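Local atomic coordinates of L-lysine 6-oxidase (Marinomonas mediterranea, PDB entry 3WEU), a protein that oxidises the side-chain amine of L-lysine through a cysteine tryptophylquinone cofactor, and kills bacteria with the hydrogen peroxide it releases. Residues A[129-141]-A[475-487]. Numbering follows the deposited sequence.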
loop_
_atom_site.group_PDB
_atom_site.type_symbol
_atom_site.label_atom_id
_atom_site.label_comp_id
_atom_site.label_asym_id
_atom_site.label_seq_id
_atom_site.Cartn_x
_atom_site.Cartn_y
_atom_site.Cartn_z
ATOM N N SER A 129 11.282 26.584 -14.476
ATOM C CA SER A 129 10.778 27.671 -13.679
ATOM C C SER A 129 9.291 27.861 -13.815
ATOM O O SER A 129 8.640 28.114 -12.823
ATOM C CB SER A 129 11.438 28.982 -14.078
ATOM O OG SER A 129 12.565 29.196 -13.277
ATOM N N SER A 130 8.747 27.765 -15.027
ATOM C CA SER A 130 7.336 28.008 -15.215
ATOM C C SER A 130 6.527 26.895 -14.625
ATOM O O SER A 130 5.390 27.119 -14.157
ATOM C CB SER A 130 6.996 28.121 -16.697
ATOM O OG SER A 130 7.062 26.846 -17.305
ATOM N N GLU A 131 7.056 25.681 -14.662
ATOM C CA GLU A 131 6.362 24.537 -14.056
ATOM C C GLU A 131 6.378 24.650 -12.502
ATOM O O GLU A 131 5.436 24.281 -11.843
ATOM C CB GLU A 131 7.024 23.199 -14.420
ATOM C CG GLU A 131 7.234 22.840 -15.906
ATOM C CD GLU A 131 7.893 21.446 -16.068
ATOM O OE1 GLU A 131 9.079 21.206 -15.647
ATOM O OE2 GLU A 131 7.193 20.562 -16.580
ATOM N N ARG A 132 7.479 25.119 -11.949
ATOM C CA ARG A 132 7.528 25.371 -10.507
ATOM C C ARG A 132 6.551 26.470 -10.144
ATOM O O ARG A 132 5.898 26.400 -9.151
ATOM C CB ARG A 132 8.881 25.864 -10.056
ATOM C CG ARG A 132 10.091 25.035 -10.430
ATOM C CD ARG A 132 10.107 23.706 -9.762
ATOM N NE ARG A 132 10.028 23.773 -8.286
ATOM C CZ ARG A 132 9.690 22.718 -7.579
ATOM N NH1 ARG A 132 9.491 21.552 -8.209
ATOM N NH2 ARG A 132 9.554 22.805 -6.241
ATOM N N GLN A 133 6.462 27.509 -10.940
ATOM C CA GLN A 133 5.571 28.583 -10.604
ATOM C C GLN A 133 4.118 28.100 -10.610
ATOM O O GLN A 133 3.304 28.592 -9.816
ATOM C CB GLN A 133 5.801 29.840 -11.473
ATOM C CG GLN A 133 4.886 31.027 -11.135
ATOM C CD GLN A 133 4.890 32.122 -12.193
ATOM O OE1 GLN A 133 4.391 31.931 -13.304
ATOM N NE2 GLN A 133 5.389 33.275 -11.842
ATOM N N SER A 134 3.779 27.086 -11.393
ATOM C CA SER A 134 2.378 26.721 -11.467
ATOM C C SER A 134 1.993 25.825 -10.261
ATOM O O SER A 134 0.835 25.562 -9.981
ATOM C CB SER A 134 2.053 26.095 -12.827
ATOM O OG SER A 134 2.504 24.776 -12.772
ATOM N N LEU A 135 2.995 25.405 -9.522
ATOM C CA LEU A 135 2.764 24.646 -8.295
ATOM C C LEU A 135 2.225 25.540 -7.156
ATOM O O LEU A 135 1.606 25.022 -6.208
ATOM C CB LEU A 135 4.077 23.952 -7.847
ATOM C CG LEU A 135 4.525 22.774 -8.734
ATOM C CD1 LEU A 135 5.941 22.355 -8.300
ATOM C CD2 LEU A 135 3.524 21.625 -8.615
ATOM N N ILE A 136 2.469 26.847 -7.274
ATOM C CA ILE A 136 2.082 27.819 -6.308
ATOM C C ILE A 136 0.580 27.971 -6.444
ATOM O O ILE A 136 0.026 27.934 -7.560
ATOM C CB ILE A 136 2.707 29.195 -6.599
ATOM C CG1 ILE A 136 4.222 29.074 -6.607
ATOM C CG2 ILE A 136 2.277 30.292 -5.618
ATOM C CD1 ILE A 136 4.946 30.334 -6.890
ATOM N N ILE A 137 -0.103 28.156 -5.311
ATOM C CA ILE A 137 -1.484 28.567 -5.360
ATOM C C ILE A 137 -1.488 30.056 -5.195
ATOM O O ILE A 137 -1.181 30.587 -4.105
ATOM C CB ILE A 137 -2.384 27.935 -4.287
ATOM C CG1 ILE A 137 -2.318 26.422 -4.312
ATOM C CG2 ILE A 137 -3.853 28.360 -4.508
ATOM C CD1 ILE A 137 -3.227 25.729 -3.291
ATOM N N ASP A 138 -1.836 30.756 -6.291
ATOM C CA ASP A 138 -1.802 32.169 -6.383
ATOM C C ASP A 138 -2.946 32.661 -7.311
ATOM O O ASP A 138 -2.950 32.419 -8.548
ATOM C CB ASP A 138 -0.455 32.595 -6.943
ATOM C CG ASP A 138 -0.331 34.093 -7.141
ATOM O OD1 ASP A 138 -1.177 34.881 -6.651
ATOM O OD2 ASP A 138 0.681 34.527 -7.756
ATOM N N LEU A 139 -3.910 33.333 -6.711
ATOM C CA LEU A 139 -5.131 33.737 -7.393
ATOM C C LEU A 139 -5.120 35.213 -7.545
ATOM O O LEU A 139 -6.107 35.805 -7.942
ATOM C CB LEU A 139 -6.333 33.284 -6.602
ATOM C CG LEU A 139 -6.416 31.791 -6.295
ATOM C CD1 LEU A 139 -7.735 31.485 -5.593
ATOM C CD2 LEU A 139 -6.259 30.874 -7.514
ATOM N N GLY A 140 -3.964 35.817 -7.273
ATOM C CA GLY A 140 -3.821 37.266 -7.331
ATOM C C GLY A 140 -4.380 37.936 -6.096
ATOM O O GLY A 140 -4.986 37.238 -5.264
ATOM N N PRO A 141 -4.195 39.258 -6.002
ATOM C CA PRO A 141 -4.639 40.181 -5.033
ATOM C C PRO A 141 -6.124 40.375 -5.216
ATOM O O PRO A 141 -6.680 40.034 -6.284
ATOM C CB PRO A 141 -3.832 41.439 -5.316
ATOM C CG PRO A 141 -3.560 41.405 -6.778
ATOM C CD PRO A 141 -3.381 39.944 -7.045
ATOM N N LYS A 475 2.314 45.358 -6.233
ATOM C CA LYS A 475 1.234 44.776 -6.992
ATOM C C LYS A 475 1.570 44.806 -8.505
ATOM O O LYS A 475 1.427 43.808 -9.204
ATOM C CB LYS A 475 -0.099 45.533 -6.723
ATOM C CG LYS A 475 -1.181 45.175 -7.701
ATOM C CD LYS A 475 -2.531 45.791 -7.312
ATOM C CE LYS A 475 -3.664 45.249 -8.178
ATOM N NZ LYS A 475 -3.463 45.560 -9.640
ATOM N N ALA A 476 2.051 45.927 -9.000
ATOM C CA ALA A 476 2.308 46.036 -10.490
ATOM C C ALA A 476 3.332 44.967 -10.954
ATOM O O ALA A 476 3.168 44.294 -12.009
ATOM C CB ALA A 476 2.786 47.439 -10.827
ATOM N N TYR A 477 4.350 44.723 -10.113
ATOM C CA TYR A 477 5.342 43.673 -10.434
ATOM C C TYR A 477 4.693 42.310 -10.557
ATOM O O TYR A 477 4.825 41.585 -11.557
ATOM C CB TYR A 477 6.526 43.687 -9.432
ATOM C CG TYR A 477 7.388 42.490 -9.672
ATOM C CD1 TYR A 477 8.430 42.516 -10.594
ATOM C CD2 TYR A 477 7.125 41.291 -9.030
ATOM C CE1 TYR A 477 9.151 41.358 -10.873
ATOM C CE2 TYR A 477 7.846 40.151 -9.285
ATOM C CZ TYR A 477 8.875 40.181 -10.202
ATOM O OH TYR A 477 9.559 38.996 -10.476
ATOM N N PHE A 478 3.928 41.903 -9.538
ATOM C CA PHE A 478 3.363 40.588 -9.558
ATOM C C PHE A 478 2.282 40.397 -10.590
ATOM O O PHE A 478 2.109 39.246 -11.102
ATOM C CB PHE A 478 2.857 40.184 -8.141
ATOM C CG PHE A 478 3.947 40.191 -7.102
ATOM C CD1 PHE A 478 5.030 39.287 -7.195
ATOM C CD2 PHE A 478 3.868 41.012 -6.021
ATOM C CE1 PHE A 478 6.052 39.314 -6.290
ATOM C CE2 PHE A 478 4.873 41.019 -5.073
ATOM C CZ PHE A 478 5.972 40.176 -5.218
ATOM N N ASP A 479 1.517 41.459 -10.840
ATOM C CA ASP A 479 0.480 41.463 -11.889
ATOM C C ASP A 479 1.079 40.856 -13.192
ATOM O O ASP A 479 0.496 39.940 -13.834
ATOM C CB ASP A 479 -0.032 42.911 -12.106
ATOM C CG ASP A 479 -1.253 43.256 -11.219
ATOM O OD1 ASP A 479 -1.795 42.364 -10.484
ATOM O OD2 ASP A 479 -1.685 44.417 -11.258
ATOM N N VAL A 480 2.283 41.321 -13.520
ATOM C CA VAL A 480 2.954 40.954 -14.791
ATOM C C VAL A 480 3.762 39.669 -14.724
ATOM O O VAL A 480 3.724 38.870 -15.656
ATOM C CB VAL A 480 3.843 42.125 -15.246
ATOM C CG1 VAL A 480 4.771 41.764 -16.434
ATOM C CG2 VAL A 480 2.935 43.321 -15.525
ATOM N N ASN A 481 4.397 39.425 -13.576
ATOM C CA ASN A 481 5.379 38.338 -13.437
ATOM C C ASN A 481 4.981 37.148 -12.617
ATOM O O ASN A 481 5.564 36.070 -12.686
ATOM C CB ASN A 481 6.600 38.993 -12.805
ATOM C CG ASN A 481 7.148 40.103 -13.679
ATOM O OD1 ASN A 481 7.101 41.292 -13.375
ATOM N ND2 ASN A 481 7.656 39.695 -14.785
ATOM N N GLY A 482 3.954 37.319 -11.806
ATOM C CA GLY A 482 3.606 36.281 -10.849
ATOM C C GLY A 482 4.696 36.206 -9.791
ATOM O O GLY A 482 5.564 37.117 -9.658
ATOM N N LEU A 483 4.615 35.131 -9.001
ATOM C CA LEU A 483 5.466 34.976 -7.862
ATOM C C LEU A 483 6.700 34.197 -8.231
ATOM O O LEU A 483 6.697 33.500 -9.233
ATOM C CB LEU A 483 4.716 34.228 -6.736
ATOM C CG LEU A 483 3.569 35.053 -6.151
ATOM C CD1 LEU A 483 2.758 34.155 -5.212
ATOM C CD2 LEU A 483 4.008 36.325 -5.421
ATOM N N THR A 484 7.746 34.269 -7.399
ATOM C CA THR A 484 9.055 33.664 -7.800
ATOM C C THR A 484 9.235 32.346 -7.049
ATOM O O THR A 484 9.443 32.355 -5.848
ATOM C CB THR A 484 10.175 34.617 -7.500
ATOM O OG1 THR A 484 9.782 35.980 -7.753
ATOM C CG2 THR A 484 11.507 34.214 -8.245
ATOM N N PRO A 485 9.072 31.203 -7.717
ATOM C CA PRO A 485 8.986 29.952 -6.926
ATOM C C PRO A 485 10.259 29.565 -6.142
ATOM O O PRO A 485 10.206 29.089 -4.987
ATOM C CB PRO A 485 8.622 28.889 -7.994
ATOM C CG PRO A 485 9.007 29.515 -9.317
ATOM C CD PRO A 485 8.677 30.975 -9.131
ATOM N N GLU A 486 11.417 29.860 -6.705
ATOM C CA GLU A 486 12.656 29.378 -6.121
ATOM C C GLU A 486 13.309 30.409 -5.224
ATOM O O GLU A 486 14.298 30.112 -4.593
ATOM C CB GLU A 486 13.624 28.857 -7.223
ATOM C CG GLU A 486 13.991 29.805 -8.294
ATOM C CD GLU A 486 12.901 29.852 -9.378
ATOM O OE1 GLU A 486 12.806 28.953 -10.323
ATOM O OE2 GLU A 486 12.131 30.808 -9.244
ATOM N N ARG A 487 12.749 31.610 -5.107
ATOM C CA ARG A 487 13.389 32.696 -4.388
ATOM C C ARG A 487 13.307 32.478 -2.865
ATOM O O ARG A 487 12.200 32.363 -2.313
ATOM C CB ARG A 487 12.743 34.042 -4.711
ATOM C CG ARG A 487 13.303 35.212 -3.959
ATOM C CD ARG A 487 12.714 36.540 -4.391
ATOM N NE ARG A 487 13.262 37.680 -3.677
ATOM C CZ ARG A 487 12.859 38.040 -2.461
ATOM N NH1 ARG A 487 11.904 37.301 -1.862
ATOM N NH2 ARG A 487 13.387 39.077 -1.839
HETATM O O HOH W 1 2.552 33.029 -9.094
#
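Gln133 reaches from helix 129-134 to the C-terminal end of helix 475-481 and the chain beyond it, and its NE2 donates to two backbone carbonyls there, Asn481 O at 2.9 Å and Leu483 O at 2.9 Å. Both acceptors lie within a few degrees of the amide plane, as expected if each receives one of the two N-H groups. The bond to Leu483 O is nearly straight (174°), whereas the one to Asn481 O is bent (145°) but falls on a carbonyl lone pair. With CG anti to the backbone N (chi1 -179°) and the chain extended beyond it, the amide spans the turn at Gly482, the first residue to leave helical angles, with positive phi.

Pro485 lies against helix 129-134: its CB is 3.7 Å from Arg132 CB, and its CG packs beside the backbone of Gln133. The side chains of Ile136 and Leu483 cross obliquely, with Ile136 CD1 3.9 Å from Leu483 CB. Asp138 turns its carboxylate to the same leucine, and Asp138 OD2 lies 3.3 Å from Leu483 CD1. Asp138 OD2 is also hydrogen-bonded to Tyr162 OH. A water donates to Asp138 OD2, and its O lies 2.9 Å from Leu483 N, from which it accepts. Asp138 OD1 bonds His88 of strand 80-91 and closes an Asx turn with Gly140 N. At the periphery Ser129 OG donates to Glu486 OE1 (3.0 Å), approaching from above the carboxylate plane.

The contact thus joins the N-terminal and C-terminal family regions: the Gln133 amide and one water satisfy Asn481 O, Leu483 O and Leu483 N, and the buried carboxylate, having several donors, is probably stabilised as the anion.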